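Local coordinates for core protein VP4 (Bluetongue virus, PDB 2JHP), which caps viral messenger RNA through several successive enzymatic activities, including methyl transfer, and forms part of the inner capsid of the virus core, at residues 6-11 with 21-26; 123-128 with 405-410; 138-143 with 148-153. One frame throughout, in Å; residues are numbered along the deposited sequence.

Contact 1. Residues 6-11 with 21-26; sequences AVLYVT and GFLPIW
V7 and W26 meet through a methyl and an indole: V7 CG1 sits 4.2 Å from W26 CE3, reaching the six-membered ring obliquely. Both side chains extend away from their backbone nitrogens, CG1 of V7 at chi1 176° and CG of W26 at chi1 -179°, which brings methyl and ring together. The second touch is made by leucines, with L8 CD1 4.2 Å from L23 CD1, branch end against branch end. No hydrogen bond crosses between 6-11 and 21-26, and the reason is topological. In the five-stranded parallel sheet, strand 48-51 lies between 7-10 and the outermost strand 25-27, and L8 spends its backbone bonds on V48 and A50. The nearest backbone pair, V7 and W26, is accordingly 8.9 Å apart between CA atoms. Helix 34-41 packs over the V7 and W26 side, where N41 touches both residues and L37 and E40 also reach the indole. L8 in turn rests on I70, while L23 lies on Y49 of the middle strand. What results is purely apolar packing across an intervening strand: side chains bridge a gap the backbones leave to strand 48-51, so van der Waals contact alone joins the two segments directly.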
loop_
_atom_site.group_PDB
_atom_site.type_symbol
_atom_site.label_atom_id
_atom_site.label_comp_id
_atom_site.label_asym_id
_atom_site.label_seq_id
_atom_site.Cartn_x
_atom_site.Cartn_y
_atom_site.Cartn_z
ATOM N N ALA A 6 -3.743 9.127 -19.671
ATOM C CA ALA A 6 -2.598 9.957 -19.351
ATOM C C ALA A 6 -2.203 10.748 -20.589
ATOM O O ALA A 6 -2.333 10.251 -21.720
ATOM C CB ALA A 6 -1.441 9.090 -18.886
ATOM N N VAL A 7 -1.752 11.969 -20.392
ATOM C CA VAL A 7 -1.131 12.683 -21.469
ATOM C C VAL A 7 0.373 12.394 -21.363
ATOM O O VAL A 7 1.054 12.847 -20.433
ATOM C CB VAL A 7 -1.439 14.212 -21.410
ATOM C CG1 VAL A 7 -0.697 14.971 -22.506
ATOM C CG2 VAL A 7 -2.939 14.458 -21.522
ATOM N N LEU A 8 0.875 11.594 -22.301
ATOM C CA LEU A 8 2.257 11.183 -22.290
ATOM C C LEU A 8 3.069 12.267 -22.963
ATOM O O LEU A 8 3.263 12.274 -24.189
ATOM C CB LEU A 8 2.430 9.826 -22.974
ATOM C CG LEU A 8 1.573 8.651 -22.496
ATOM C CD1 LEU A 8 1.835 7.379 -23.344
ATOM C CD2 LEU A 8 1.794 8.373 -21.011
ATOM N N TYR A 9 3.524 13.200 -22.141
ATOM C CA TYR A 9 4.245 14.352 -22.637
ATOM C C TYR A 9 5.736 14.068 -22.747
ATOM O O TYR A 9 6.384 13.638 -21.781
ATOM C CB TYR A 9 3.989 15.578 -21.760
ATOM C CG TYR A 9 4.869 16.761 -22.101
ATOM C CD1 TYR A 9 4.437 17.746 -22.993
ATOM C CD2 TYR A 9 6.143 16.893 -21.533
ATOM C CE1 TYR A 9 5.253 18.835 -23.308
ATOM C CE2 TYR A 9 6.962 17.973 -21.837
ATOM C CZ TYR A 9 6.512 18.943 -22.719
ATOM O OH TYR A 9 7.326 20.001 -23.019
ATOM N N VAL A 10 6.273 14.336 -23.931
ATOM C CA VAL A 10 7.702 14.171 -24.190
ATOM C C VAL A 10 8.345 15.505 -24.557
ATOM O O VAL A 10 7.699 16.369 -25.160
ATOM C CB VAL A 10 7.966 13.116 -25.295
ATOM C CG1 VAL A 10 7.308 11.790 -24.926
ATOM C CG2 VAL A 10 7.467 13.602 -26.659
ATOM N N THR A 11 9.611 15.667 -24.180
ATOM C CA THR A 11 10.375 16.868 -24.512
ATOM C C THR A 11 10.861 16.818 -25.962
ATOM O O THR A 11 10.744 15.789 -26.634
ATOM C CB THR A 11 11.557 17.097 -23.540
ATOM O OG1 THR A 11 12.450 15.973 -23.574
ATOM C CG2 THR A 11 11.047 17.293 -22.123
ATOM N N GLY A 21 4.159 6.624 -34.349
ATOM C CA GLY A 21 3.491 5.602 -33.536
ATOM C C GLY A 21 2.030 5.425 -33.906
ATOM O O GLY A 21 1.617 5.812 -34.997
ATOM N N PHE A 22 1.243 4.847 -32.999
ATOM C CA PHE A 22 -0.169 4.563 -33.281
ATOM C C PHE A 22 -1.145 5.278 -32.344
ATOM O O PHE A 22 -2.321 5.458 -32.678
ATOM C CB PHE A 22 -0.433 3.056 -33.278
ATOM C CG PHE A 22 0.395 2.285 -34.283
ATOM C CD1 PHE A 22 1.121 1.163 -33.889
ATOM C CD2 PHE A 22 0.454 2.685 -35.615
ATOM C CE1 PHE A 22 1.888 0.444 -34.808
ATOM C CE2 PHE A 22 1.218 1.975 -36.545
ATOM C CZ PHE A 22 1.935 0.850 -36.139
ATOM N N LEU A 23 -0.654 5.664 -31.164
ATOM C CA LEU A 23 -1.374 6.568 -30.290
ATOM C C LEU A 23 -1.447 7.946 -30.947
ATOM O O LEU A 23 -0.564 8.311 -31.736
ATOM C CB LEU A 23 -0.681 6.665 -28.934
ATOM C CG LEU A 23 -0.501 5.370 -28.146
ATOM C CD1 LEU A 23 0.132 5.710 -26.825
ATOM C CD2 LEU A 23 -1.814 4.638 -27.930
ATOM N N PRO A 24 -2.489 8.724 -30.615
ATOM C CA PRO A 24 -2.654 10.023 -31.259
ATOM C C PRO A 24 -1.609 10.989 -30.723
ATOM O O PRO A 24 -0.983 10.707 -29.696
ATOM C CB PRO A 24 -4.062 10.473 -30.839
ATOM C CG PRO A 24 -4.584 9.438 -29.898
ATOM C CD PRO A 24 -3.507 8.469 -29.579
ATOM N N ILE A 25 -1.413 12.098 -31.431
ATOM C CA ILE A 25 -0.415 13.103 -31.071
ATOM C C ILE A 25 -1.087 14.455 -30.888
ATOM O O ILE A 25 -1.944 14.860 -31.682
ATOM C CB ILE A 25 0.685 13.217 -32.159
ATOM C CG1 ILE A 25 1.357 11.863 -32.382
ATOM C CG2 ILE A 25 1.738 14.247 -31.774
ATOM C CD1 ILE A 25 1.487 11.500 -33.844
ATOM N N TRP A 26 -0.689 15.147 -29.834
ATOM C CA TRP A 26 -1.188 16.481 -29.549
ATOM C C TRP A 26 -0.022 17.460 -29.618
ATOM O O TRP A 26 0.885 17.415 -28.781
ATOM C CB TRP A 26 -1.859 16.492 -28.168
ATOM C CG TRP A 26 -2.467 17.802 -27.690
ATOM C CD1 TRP A 26 -2.700 18.936 -28.420
ATOM C CD2 TRP A 26 -2.955 18.069 -26.369
ATOM N NE1 TRP A 26 -3.286 19.898 -27.626
ATOM C CE2 TRP A 26 -3.455 19.391 -26.365
ATOM C CE3 TRP A 26 -3.014 17.319 -25.183
ATOM C CZ2 TRP A 26 -4.004 19.982 -25.220
ATOM C CZ3 TRP A 26 -3.563 17.910 -24.038
ATOM C CH2 TRP A 26 -4.054 19.227 -24.072
#

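Contact 2. Residues 123-128 with 405-410; sequences NYAFKM and PRADLF. With SAH (S-adenosyl-L-homocysteine), chain B; GUN (guanine), chain E.
A125 on helix 114-128 packs onto A407 on strand 406-408 and L409 in the loop that follows, in a class I methyltransferase sheet of Rossmann type, with the characteristic strand order 3-2-1-4-5-7-6. The apolar part is compact. A125 CB is 3.9 Å from A407 CB and equally close to L409 CD1, so one methyl touches both side chains and the helix can lie low over the strand. I433 on the neighbouring strand touches all three residues. At the far end P405 CB packs against the carbonyl oxygen of M128.

The charged part lies on the other side of the strand, where R406 points away from the helix. Its guanidinium takes D408 side-on: in this salt bridge R406 NE donates to the syn lone pair of D408 OD2, 2.8 Å away, and NH2 donates to OD1, close to the guanidinium plane. S431 and Y411 also bond the carboxylate, and G397 O takes a second bond from R406 NH2.

Ligand contacts follow the strand's C-terminal end. The amino nitrogen of S-adenosylhomocysteine donates to L409 O; the modelled length is doubtfully short. The F410 ring turns its edge to the ligand's carboxylate, whose O lies in the ring plane 3.6 Å from CD1. Over one face of that ring lies guanine, offset toward the rim, with its N1 3.9 Å from F410 CE2.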
loop_
_atom_site.group_PDB
_atom_site.type_symbol
_atom_site.label_atom_id
_atom_site.label_comp_id
_atom_site.label_asym_id
_atom_site.label_seq_id
_atom_site.Cartn_x
_atom_site.Cartn_y
_atom_site.Cartn_z
ATOM N N ASN A 123 1.250 7.357 3.373
ATOM C CA ASN A 123 1.944 8.267 4.268
ATOM C C ASN A 123 0.984 9.204 4.937
ATOM O O ASN A 123 1.079 9.397 6.115
ATOM C CB ASN A 123 3.093 8.989 3.567
ATOM C CG ASN A 123 4.227 8.032 3.160
ATOM O OD1 ASN A 123 4.246 6.847 3.530
ATOM N ND2 ASN A 123 5.174 8.549 2.387
ATOM N N TYR A 124 0.014 9.719 4.195
ATOM C CA TYR A 124 -1.062 10.514 4.790
ATOM C C TYR A 124 -1.755 9.701 5.892
ATOM O O TYR A 124 -2.048 10.230 6.984
ATOM C CB TYR A 124 -2.071 10.971 3.722
ATOM C CG TYR A 124 -3.401 11.465 4.277
ATOM C CD1 TYR A 124 -3.546 12.778 4.739
ATOM C CD2 TYR A 124 -4.518 10.618 4.340
ATOM C CE1 TYR A 124 -4.763 13.237 5.243
ATOM C CE2 TYR A 124 -5.747 11.067 4.849
ATOM C CZ TYR A 124 -5.861 12.379 5.301
ATOM O OH TYR A 124 -7.069 12.829 5.816
ATOM N N ALA A 125 -1.986 8.418 5.595
ATOM C CA ALA A 125 -2.672 7.506 6.509
ATOM C C ALA A 125 -1.883 7.202 7.784
ATOM O O ALA A 125 -2.488 6.975 8.834
ATOM C CB ALA A 125 -3.073 6.207 5.803
ATOM N N PHE A 126 -0.552 7.201 7.701
ATOM C CA PHE A 126 0.270 6.971 8.892
ATOM C C PHE A 126 0.233 8.202 9.789
ATOM O O PHE A 126 0.415 8.097 11.008
ATOM C CB PHE A 126 1.714 6.614 8.532
ATOM C CG PHE A 126 1.902 5.187 8.111
ATOM C CD1 PHE A 126 2.340 4.873 6.822
ATOM C CD2 PHE A 126 1.645 4.137 9.003
ATOM C CE1 PHE A 126 2.519 3.534 6.426
ATOM C CE2 PHE A 126 1.823 2.792 8.612
ATOM C CZ PHE A 126 2.258 2.498 7.318
ATOM N N LYS A 127 -0.010 9.361 9.179
ATOM C CA LYS A 127 -0.121 10.619 9.917
ATOM C C LYS A 127 -1.470 10.730 10.611
ATOM O O LYS A 127 -1.571 11.338 11.676
ATOM C CB LYS A 127 0.093 11.833 9.001
ATOM C CG LYS A 127 1.488 11.930 8.383
ATOM C CD LYS A 127 2.560 11.960 9.465
ATOM C CE LYS A 127 3.963 11.894 8.894
ATOM N NZ LYS A 127 4.952 11.519 9.958
ATOM N N MET A 128 -2.497 10.120 10.022
ATOM C CA MET A 128 -3.862 10.310 10.497
ATOM C C MET A 128 -4.530 9.086 11.133
ATOM O O MET A 128 -5.632 9.203 11.661
ATOM C CB MET A 128 -4.747 10.867 9.377
ATOM C CG MET A 128 -4.234 12.138 8.720
ATOM S SD MET A 128 -4.260 13.562 9.813
ATOM C CE MET A 128 -3.710 14.846 8.702
ATOM N N PRO A 405 -9.121 5.666 15.037
ATOM C CA PRO A 405 -9.182 6.016 13.611
ATOM C C PRO A 405 -8.439 4.997 12.728
ATOM O O PRO A 405 -7.346 4.566 13.074
ATOM C CB PRO A 405 -8.544 7.413 13.540
ATOM C CG PRO A 405 -7.902 7.643 14.843
ATOM C CD PRO A 405 -8.544 6.752 15.852
ATOM N N ARG A 406 -9.055 4.633 11.604
ATOM C CA ARG A 406 -8.619 3.528 10.761
ATOM C C ARG A 406 -8.335 3.947 9.320
ATOM O O ARG A 406 -8.853 4.945 8.854
ATOM C CB ARG A 406 -9.676 2.425 10.777
ATOM C CG ARG A 406 -11.041 2.876 10.278
ATOM C CD ARG A 406 -12.075 1.741 10.273
ATOM N NE ARG A 406 -11.802 0.718 9.253
ATOM C CZ ARG A 406 -12.311 -0.511 9.275
ATOM N NH1 ARG A 406 -13.111 -0.903 10.268
ATOM N NH2 ARG A 406 -12.022 -1.358 8.302
ATOM N N ALA A 407 -7.510 3.164 8.630
ATOM C CA ALA A 407 -7.232 3.325 7.202
ATOM C C ALA A 407 -7.543 2.022 6.470
ATOM O O ALA A 407 -7.383 0.932 7.026
ATOM C CB ALA A 407 -5.775 3.715 6.975
ATOM N N ASP A 408 -7.973 2.132 5.216
ATOM C CA ASP A 408 -8.486 0.964 4.484
ATOM C C ASP A 408 -8.022 0.929 3.019
ATOM O O ASP A 408 -8.812 1.024 2.076
ATOM C CB ASP A 408 -10.004 0.908 4.629
ATOM C CG ASP A 408 -10.432 0.606 6.060
ATOM O OD1 ASP A 408 -10.540 -0.596 6.399
ATOM O OD2 ASP A 408 -10.658 1.569 6.839
ATOM N N LEU A 409 -6.712 0.800 2.860
ATOM C CA LEU A 409 -6.071 1.047 1.586
ATOM C C LEU A 409 -5.908 -0.239 0.751
ATOM O O LEU A 409 -5.391 -1.242 1.232
ATOM C CB LEU A 409 -4.728 1.750 1.817
ATOM C CG LEU A 409 -4.749 3.138 2.465
ATOM C CD1 LEU A 409 -3.398 3.558 2.966
ATOM C CD2 LEU A 409 -5.289 4.156 1.489
ATOM N N PHE A 410 -6.407 -0.182 -0.481
ATOM C CA PHE A 410 -6.155 -1.164 -1.521
ATOM C C PHE A 410 -6.516 -2.595 -1.138
ATOM O O PHE A 410 -5.666 -3.479 -1.170
ATOM C CB PHE A 410 -4.685 -1.112 -2.012
ATOM C CG PHE A 410 -4.208 0.252 -2.388
ATOM C CD1 PHE A 410 -3.331 0.934 -1.564
ATOM C CD2 PHE A 410 -4.626 0.849 -3.568
ATOM C CE1 PHE A 410 -2.882 2.193 -1.901
ATOM C CE2 PHE A 410 -4.173 2.115 -3.925
ATOM C CZ PHE A 410 -3.303 2.790 -3.087
HETATM N N SAH B . -3.359 -2.378 2.218
HETATM C CA SAH B . -2.002 -2.594 1.624
HETATM C CB SAH B . -1.872 -3.840 0.742
HETATM C CG SAH B . -3.092 -4.411 0.044
HETATM S SD SAH B . -2.723 -6.052 -0.633
HETATM C C SAH B . -1.471 -1.364 0.905
HETATM O O SAH B . -1.616 -0.242 1.395
HETATM O OXT SAH B . -0.856 -1.464 -0.157
HETATM C "C5'" SAH B . -4.407 -6.599 -0.230
HETATM C "C4'" SAH B . -4.466 -7.481 1.006
HETATM O "O4'" SAH B . -5.688 -7.299 1.693
HETATM C "C3'" SAH B . -4.355 -8.966 0.671
HETATM O "O3'" SAH B . -3.491 -9.537 1.640
HETATM C "C2'" SAH B . -5.763 -9.505 0.875
HETATM O "O2'" SAH B . -5.783 -10.824 1.351
HETATM C "C1'" SAH B . -6.308 -8.556 1.942
HETATM N N9 SAH B . -7.786 -8.475 1.948
HETATM C C8 SAH B . -8.632 -8.502 0.863
HETATM N N7 SAH B . -9.912 -8.407 1.308
HETATM C C5 SAH B . -9.898 -8.321 2.659
HETATM C C6 SAH B . -10.909 -8.200 3.617
HETATM N N6 SAH B . -12.186 -8.148 3.244
HETATM N N1 SAH B . -10.584 -8.120 4.958
HETATM C C2 SAH B . -9.258 -8.162 5.352
HETATM N N3 SAH B . -8.253 -8.281 4.407
HETATM C C4 SAH B . -8.564 -8.362 3.079
HETATM N N9 GUN E . 1.430 -0.064 -3.375
HETATM C C8 GUN E . 1.300 -1.315 -2.936
HETATM N N7 GUN E . 0.274 -1.896 -3.564
HETATM C C5 GUN E . -0.253 -1.014 -4.413
HETATM C C6 GUN E . -1.319 -1.063 -5.314
HETATM O O6 GUN E . -1.990 -2.086 -5.441
HETATM N N1 GUN E . -1.620 0.071 -6.080
HETATM C C2 GUN E . -0.837 1.223 -5.908
HETATM N N2 GUN E . -1.091 2.309 -6.613
HETATM N N3 GUN E . 0.181 1.233 -5.030
HETATM C C4 GUN E . 0.487 0.156 -4.290
#

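Contact 3. Residues 138-143 with 148-153; sequences ETLNDA and HKIYGM. With SAH (S-adenosyl-L-homocysteine), chain B; GUN (guanine), chain D.
E138 OE2, next to the T139 that packs on I150, is held from several directions. T139 OG1 donates to it at 2.6 Å on the anti lone pair, the amide of E136 adds a second bond, and T139 N contributes a weak third. The first two hold the carboxylate beside the cofactor product, where OE2 stands 3.1 Å from the CA of S-adenosylhomocysteine. E138 gets there by a folded chain, its CG wedged between backbone N and carbonyl carbon (chi1 87°).

With OG1 turned to the glutamate, T139 presents its methyl to the strand. T139 CG2 meets I150 CD1 at 3.6 Å, a close fit in which the two side chains run obliquely past each other. I150 is the central apolar residue here: its CD1 also touches A143 CB, while its CG2 branch receives L140 CD2 at 3.8 Å. Just past the helix, A143 leans on H148, whose CD2 comes near the A143 carbonyl carbon, and F132 on the adjacent strand 131-132 touches both T139 and I150.

The outer side of the helix serves a different ligand. N141 ND2 donates to N7 of guanine at 3.2 Å, nearly straight at 167°; R214 NH1 and D184 O also bond this guanine. Just beyond the strand, M153 O accepts a bond from the ribose O2' at 3.0 Å, and M153 CG rests near C2 of the adenine. Strand 131-132, helix 137-141 and strand 149-152 form a beta-alpha-beta unit that supplies part of the cofactor site in this Rossmann-type methyltransferase fold.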
loop_
_atom_site.group_PDB
_atom_site.type_symbol
_atom_site.label_atom_id
_atom_site.label_comp_id
_atom_site.label_asym_id
_atom_site.label_seq_id
_atom_site.Cartn_x
_atom_site.Cartn_y
_atom_site.Cartn_z
ATOM N N GLU A 138 4.262 -4.214 3.046
ATOM C CA GLU A 138 4.419 -2.770 2.756
ATOM C C GLU A 138 3.968 -1.854 3.906
ATOM O O GLU A 138 4.553 -0.790 4.120
ATOM C CB GLU A 138 3.716 -2.364 1.457
ATOM C CG GLU A 138 2.244 -2.005 1.625
ATOM C CD GLU A 138 1.384 -3.222 1.899
ATOM O OE1 GLU A 138 1.389 -4.139 1.056
ATOM O OE2 GLU A 138 0.706 -3.267 2.944
ATOM N N THR A 139 2.940 -2.277 4.640
ATOM C CA THR A 139 2.436 -1.488 5.750
ATOM C C THR A 139 3.306 -1.658 6.989
ATOM O O THR A 139 3.685 -0.667 7.614
ATOM C CB THR A 139 0.967 -1.795 6.065
ATOM O OG1 THR A 139 0.200 -1.642 4.869
ATOM C CG2 THR A 139 0.432 -0.814 7.103
ATOM N N LEU A 140 3.628 -2.907 7.321
ATOM C CA LEU A 140 4.535 -3.214 8.430
ATOM C C LEU A 140 5.850 -2.444 8.305
ATOM O O LEU A 140 6.320 -1.834 9.268
ATOM C CB LEU A 140 4.825 -4.723 8.497
ATOM C CG LEU A 140 3.708 -5.678 8.905
ATOM C CD1 LEU A 140 4.176 -7.094 8.795
ATOM C CD2 LEU A 140 3.266 -5.399 10.343
ATOM N N ASN A 141 6.426 -2.472 7.109
ATOM C CA ASN A 141 7.684 -1.791 6.817
ATOM C C ASN A 141 7.750 -0.308 7.168
ATOM O O ASN A 141 8.813 0.184 7.536
ATOM C CB ASN A 141 8.057 -1.978 5.349
ATOM C CG ASN A 141 8.667 -3.319 5.079
ATOM O OD1 ASN A 141 8.949 -4.084 6.001
ATOM N ND2 ASN A 141 8.872 -3.624 3.808
ATOM N N ASP A 142 6.635 0.404 7.056
ATOM C CA ASP A 142 6.645 1.834 7.349
ATOM C C ASP A 142 5.899 2.205 8.637
ATOM O O ASP A 142 5.654 3.385 8.898
ATOM C CB ASP A 142 6.120 2.632 6.147
ATOM C CG ASP A 142 6.975 2.453 4.897
ATOM O OD1 ASP A 142 8.208 2.549 4.997
ATOM O OD2 ASP A 142 6.414 2.216 3.802
ATOM N N ALA A 143 5.567 1.198 9.445
ATOM C CA ALA A 143 4.728 1.382 10.642
ATOM C C ALA A 143 5.532 1.486 11.919
ATOM O O ALA A 143 6.517 0.769 12.092
ATOM C CB ALA A 143 3.714 0.246 10.770
ATOM N N HIS A 148 0.891 2.315 15.671
ATOM C CA HIS A 148 -0.014 1.750 14.680
ATOM C C HIS A 148 -0.370 0.297 14.998
ATOM O O HIS A 148 0.449 -0.450 15.526
ATOM C CB HIS A 148 0.596 1.841 13.282
ATOM C CG HIS A 148 1.088 3.212 12.925
ATOM N ND1 HIS A 148 0.279 4.171 12.353
ATOM C CD2 HIS A 148 2.310 3.783 13.063
ATOM C CE1 HIS A 148 0.984 5.269 12.152
ATOM N NE2 HIS A 148 2.216 5.062 12.575
ATOM N N LYS A 149 -1.610 -0.066 14.677
ATOM C CA LYS A 149 -2.129 -1.422 14.782
ATOM C C LYS A 149 -2.398 -1.911 13.363
ATOM O O LYS A 149 -3.221 -1.335 12.642
ATOM C CB LYS A 149 -3.423 -1.445 15.607
ATOM C CG LYS A 149 -3.313 -0.870 17.033
ATOM C CD LYS A 149 -2.413 -1.712 17.922
ATOM C CE LYS A 149 -1.995 -0.945 19.170
ATOM N NZ LYS A 149 -0.739 -1.496 19.771
ATOM N N ILE A 150 -1.674 -2.955 12.957
ATOM C CA ILE A 150 -1.686 -3.426 11.575
ATOM C C ILE A 150 -2.448 -4.745 11.432
ATOM O O ILE A 150 -2.023 -5.783 11.954
ATOM C CB ILE A 150 -0.244 -3.592 11.026
ATOM C CG1 ILE A 150 0.598 -2.312 11.201
ATOM C CG2 ILE A 150 -0.265 -4.094 9.589
ATOM C CD1 ILE A 150 -0.022 -0.997 10.684
ATOM N N TYR A 151 -3.571 -4.681 10.718
ATOM C CA TYR A 151 -4.435 -5.826 10.459
ATOM C C TYR A 151 -4.490 -6.185 8.987
ATOM O O TYR A 151 -4.175 -5.378 8.102
ATOM C CB TYR A 151 -5.865 -5.537 10.895
ATOM C CG TYR A 151 -6.024 -5.042 12.317
ATOM C CD1 TYR A 151 -6.282 -3.691 12.585
ATOM C CD2 TYR A 151 -5.948 -5.918 13.400
ATOM C CE1 TYR A 151 -6.448 -3.231 13.892
ATOM C CE2 TYR A 151 -6.118 -5.442 14.715
ATOM C CZ TYR A 151 -6.360 -4.112 14.937
ATOM O OH TYR A 151 -6.514 -3.687 16.219
ATOM N N GLY A 152 -4.933 -7.408 8.737
ATOM C CA GLY A 152 -5.042 -7.950 7.387
ATOM C C GLY A 152 -5.417 -9.417 7.398
ATOM O O GLY A 152 -5.708 -9.997 8.452
ATOM N N MET A 153 -5.422 -10.006 6.209
ATOM C CA MET A 153 -5.581 -11.451 6.047
ATOM C C MET A 153 -4.576 -11.920 4.990
ATOM O O MET A 153 -4.944 -12.248 3.865
ATOM C CB MET A 153 -7.022 -11.802 5.669
ATOM C CG MET A 153 -8.049 -11.182 6.586
ATOM S SD MET A 153 -9.657 -11.925 6.445
ATOM C CE MET A 153 -9.528 -13.241 7.658
HETATM N N SAH B . -3.359 -2.378 2.218
HETATM C CA SAH B . -2.002 -2.594 1.624
HETATM C CB SAH B . -1.872 -3.840 0.742
HETATM C CG SAH B . -3.092 -4.411 0.044
HETATM S SD SAH B . -2.723 -6.052 -0.633
HETATM C C SAH B . -1.471 -1.364 0.905
HETATM O O SAH B . -1.616 -0.242 1.395
HETATM O OXT SAH B . -0.856 -1.464 -0.157
HETATM C "C5'" SAH B . -4.407 -6.599 -0.230
HETATM C "C4'" SAH B . -4.466 -7.481 1.006
HETATM O "O4'" SAH B . -5.688 -7.299 1.693
HETATM C "C3'" SAH B . -4.355 -8.966 0.671
HETATM O "O3'" SAH B . -3.491 -9.537 1.640
HETATM C "C2'" SAH B . -5.763 -9.505 0.875
HETATM O "O2'" SAH B . -5.783 -10.824 1.351
HETATM C "C1'" SAH B . -6.308 -8.556 1.942
HETATM N N9 SAH B . -7.786 -8.475 1.948
HETATM C C8 SAH B . -8.632 -8.502 0.863
HETATM N N7 SAH B . -9.912 -8.407 1.308
HETATM C C5 SAH B . -9.898 -8.321 2.659
HETATM C C6 SAH B . -10.909 -8.200 3.617
HETATM N N6 SAH B . -12.186 -8.148 3.244
HETATM N N1 SAH B . -10.584 -8.120 4.958
HETATM C C2 SAH B . -9.258 -8.162 5.352
HETATM N N3 SAH B . -8.253 -8.281 4.407
HETATM C C4 SAH B . -8.564 -8.362 3.079
HETATM N N9 GUN D . 9.422 -8.695 2.452
HETATM C C8 GUN D . 9.251 -7.396 2.188
HETATM N N7 GUN D . 9.722 -6.669 3.204
HETATM C C5 GUN D . 10.200 -7.506 4.117
HETATM C C6 GUN D . 10.802 -7.302 5.356
HETATM O O6 GUN D . 10.977 -6.162 5.789
HETATM N N1 GUN D . 11.209 -8.427 6.093
HETATM C C2 GUN D . 10.980 -9.713 5.545
HETATM N N2 GUN D . 11.344 -10.787 6.220
HETATM N N3 GUN D . 10.399 -9.875 4.342
HETATM C C4 GUN D . 10.011 -8.801 3.633
#

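Overall arrangement
Contacts 2 and 3 lie near the middle of the chain, about 10 and 9 Å from its centre, while contact 1, about 29 Å out, is buried in a separate parallel sheet and carries neither ligand nor polar bonding between its segments. Contacts 2 and 3 share one sheet and one S-adenosylhomocysteine, contact 3 being nested within the chain excursion that contact 2 closes. F126 joins them, its ring meeting H148 edge-to-face and its CZ lying 3.5 Å from T139 O. In both, an apolar helix-strand interface backs a ligand-facing end: aromatic F410 and the L409 carbonyl in contact 2, mostly polar E138, N141 and M153 O in contact 3, each with its own guanine.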